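Local atomic coordinates of receptor-like protein kinase ANXUR1 (Arabidopsis thaliana, PDB entry 6FIG), a protein that probably acts as a membrane-bound receptor kinase in plant reproduction, with an ectodomain built from tandem malectin-like domains. Residues K276-I281 with M375-G380. Numbering follows the deposited sequence.
Sequences KNFTYI and MKNLAG. With NAG (2-acetamido-2-deoxy-beta-D-glucopyranose), chain E.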
loop_
_atom_site.group_PDB
_atom_site.type_symbol
_atom_site.label_atom_id
_atom_site.label_comp_id
_atom_site.label_asym_id
_atom_site.label_seq_id
_atom_site.Cartn_x
_atom_site.Cartn_y
_atom_site.Cartn_z
ATOM N N LYS A 276 -10.605 33.102 -6.555
ATOM C CA LYS A 276 -10.737 33.767 -7.852
ATOM C C LYS A 276 -9.397 33.771 -8.616
ATOM O O LYS A 276 -8.322 33.621 -8.010
ATOM C CB LYS A 276 -11.240 35.196 -7.649
ATOM C CG LYS A 276 -12.679 35.286 -7.145
ATOM C CD LYS A 276 -13.182 36.721 -6.945
ATOM C CE LYS A 276 -12.616 37.383 -5.698
ATOM N NZ LYS A 276 -13.359 38.613 -5.317
ATOM N N ASN A 277 -9.479 33.899 -9.931
ATOM C CA ASN A 277 -8.325 34.102 -10.830
ATOM C C ASN A 277 -7.547 32.824 -11.112
ATOM O O ASN A 277 -6.334 32.868 -11.358
ATOM C CB ASN A 277 -7.328 35.162 -10.317
ATOM C CG ASN A 277 -7.902 36.540 -10.221
ATOM O OD1 ASN A 277 -9.115 36.750 -10.204
ATOM N ND2 ASN A 277 -7.003 37.513 -10.178
ATOM N N PHE A 278 -8.229 31.698 -11.047
ATOM C CA PHE A 278 -7.682 30.418 -11.484
ATOM C C PHE A 278 -8.700 29.724 -12.384
ATOM O O PHE A 278 -9.926 29.947 -12.268
ATOM C CB PHE A 278 -7.395 29.484 -10.309
ATOM C CG PHE A 278 -6.349 29.980 -9.359
ATOM C CD1 PHE A 278 -4.999 29.770 -9.635
ATOM C CD2 PHE A 278 -6.704 30.650 -8.192
ATOM C CE1 PHE A 278 -4.023 30.210 -8.753
ATOM C CE2 PHE A 278 -5.725 31.103 -7.312
ATOM C CZ PHE A 278 -4.383 30.866 -7.588
ATOM N N THR A 279 -8.183 28.881 -13.270
ATOM C CA THR A 279 -8.979 27.895 -13.966
ATOM C C THR A 279 -9.086 26.650 -13.107
ATOM O O THR A 279 -8.083 26.167 -12.549
ATOM C CB THR A 279 -8.347 27.544 -15.321
ATOM O OG1 THR A 279 -8.279 28.712 -16.138
ATOM C CG2 THR A 279 -9.152 26.475 -16.045
ATOM N N TYR A 280 -10.300 26.148 -12.967
ATOM C CA TYR A 280 -10.602 24.923 -12.240
ATOM C C TYR A 280 -11.069 23.817 -13.186
ATOM O O TYR A 280 -11.715 24.084 -14.208
ATOM C CB TYR A 280 -11.694 25.150 -11.189
ATOM C CG TYR A 280 -11.220 26.075 -10.102
ATOM C CD1 TYR A 280 -10.688 25.553 -8.926
ATOM C CD2 TYR A 280 -11.268 27.443 -10.262
ATOM C CE1 TYR A 280 -10.214 26.390 -7.928
ATOM C CE2 TYR A 280 -10.777 28.296 -9.268
ATOM C CZ TYR A 280 -10.236 27.750 -8.107
ATOM O OH TYR A 280 -9.746 28.564 -7.100
ATOM N N ILE A 281 -10.733 22.584 -12.831
ATOM C CA ILE A 281 -11.222 21.407 -13.531
ATOM C C ILE A 281 -12.220 20.752 -12.610
ATOM O O ILE A 281 -11.917 20.468 -11.451
ATOM C CB ILE A 281 -10.086 20.435 -13.895
ATOM C CG1 ILE A 281 -9.197 21.077 -14.943
ATOM C CG2 ILE A 281 -10.649 19.104 -14.435
ATOM C CD1 ILE A 281 -7.921 20.315 -15.188
ATOM N N MET A 375 1.047 31.016 -13.502
ATOM C CA MET A 375 2.346 31.653 -13.192
ATOM C C MET A 375 3.096 30.877 -12.077
ATOM O O MET A 375 3.668 31.475 -11.169
ATOM C CB MET A 375 2.154 33.147 -12.837
ATOM C CG MET A 375 1.637 34.041 -13.977
ATOM S SD MET A 375 2.715 34.188 -15.428
ATOM C CE MET A 375 4.270 34.704 -14.719
ATOM N N LYS A 376 3.041 29.545 -12.165
ATOM C CA LYS A 376 3.631 28.615 -11.174
ATOM C C LYS A 376 3.149 28.864 -9.756
ATOM O O LYS A 376 3.884 28.635 -8.778
ATOM C CB LYS A 376 5.165 28.712 -11.211
ATOM C CG LYS A 376 5.786 28.323 -12.537
ATOM C CD LYS A 376 5.551 26.848 -12.814
ATOM C CE LYS A 376 6.552 26.305 -13.827
ATOM N NZ LYS A 376 5.979 25.054 -14.404
ATOM N N ASN A 377 1.907 29.311 -9.633
ATOM C CA ASN A 377 1.329 29.628 -8.346
ATOM C C ASN A 377 -0.015 28.950 -8.187
ATOM O O ASN A 377 -0.821 28.912 -9.125
ATOM C CB ASN A 377 1.128 31.139 -8.186
ATOM C CG ASN A 377 0.381 31.480 -6.914
ATOM O OD1 ASN A 377 0.855 31.209 -5.806
ATOM N ND2 ASN A 377 -0.828 32.005 -7.059
ATOM N N LEU A 378 -0.246 28.422 -6.991
ATOM C CA LEU A 378 -1.534 27.890 -6.555
ATOM C C LEU A 378 -2.056 28.583 -5.292
ATOM O O LEU A 378 -3.129 28.259 -4.800
ATOM C CB LEU A 378 -1.386 26.385 -6.301
ATOM C CG LEU A 378 -1.229 25.517 -7.561
ATOM C CD1 LEU A 378 -0.680 24.132 -7.249
ATOM C CD2 LEU A 378 -2.584 25.379 -8.261
ATOM N N ALA A 379 -1.310 29.524 -4.732
ATOM C CA ALA A 379 -1.716 30.160 -3.486
ATOM C C ALA A 379 -2.861 31.124 -3.717
ATOM O O ALA A 379 -2.829 31.926 -4.653
ATOM C CB ALA A 379 -0.544 30.913 -2.855
ATOM N N GLY A 380 -3.827 31.075 -2.803
ATOM C CA GLY A 380 -4.947 31.999 -2.765
ATOM C C GLY A 380 -4.941 32.795 -1.482
ATOM O O GLY A 380 -4.075 32.609 -0.615
HETATM C C1 NAG E . -7.311 38.914 -10.077
HETATM C C2 NAG E . -6.210 39.600 -9.264
HETATM C C3 NAG E . -6.483 41.089 -9.150
HETATM C C4 NAG E . -6.681 41.661 -10.551
HETATM C C5 NAG E . -7.716 40.860 -11.360
HETATM C C6 NAG E . -7.770 41.345 -12.799
HETATM C C7 NAG E . -5.203 38.204 -7.500
HETATM C C8 NAG E . -5.387 37.757 -6.070
HETATM N N2 NAG E . -6.159 39.036 -7.935
HETATM O O3 NAG E . -5.411 41.774 -8.493
HETATM O O4 NAG E . -7.004 43.062 -10.541
HETATM O O5 NAG E . -7.349 39.491 -11.377
HETATM O O6 NAG E . -8.840 40.700 -13.518
HETATM O O7 NAG E . -4.242 37.832 -8.182
#
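An Asx turn in the tail that follows strand 363-372 receives the ring of Phe278, the residue after the glycosylated Asn277, where the chain runs along strand 278-287. The ring meets this turn at its outer rim: Phe278 CE1 lies 3.5 Å from Asn377 O, and Phe278 CZ lies 3.5 Å from Ala379 O, which sits in the ring plane. Both carbonyl oxygens therefore face ring C-H groups. The side chains of Phe278 and Asn377 cross at about a right angle, the ring and amide planes are 37° apart, and Asn377 ND2 comes within 3.8 Å of Phe278 CZ.

The turn is tied to itself by the Asn377 amide, which grips Ala379 twice. Asn377 OD1 accepts from Ala379 N at 2.9 Å, with the donor well above the carbonyl plane, while Asn377 ND2 gives a straighter bond (161° at the hydrogen) to a lone pair of Ala379 O, 3.1 Å away. With CG anti to the backbone N (chi1 174°), the amide folds alongside its own carbonyl carbon and back over the residues that follow. The CA-CB bond of Phe278 points toward the tail, with CG anti to the carbonyl carbon, and this brings the end of the ring up to the two carbonyl oxygens.

Lys371 of strand 363-372 makes a cation-pi contact with Phe278 and hydrogen-bonds to Leu378 O, so it links ring and tail a second time. The Asn377 and Ala379 side chains also touch Thr103 and Ser106 of strand 102-108.

No hydrogen bond passes between the two segments. Their union rests on van der Waals packing and on the weak attraction expected between carbonyl oxygens and the slightly positive rim of a phenyl ring; the ND2 bond holds Ala379 O directly, and the OD1 bond to Ala379 N holds the same residue from its other end.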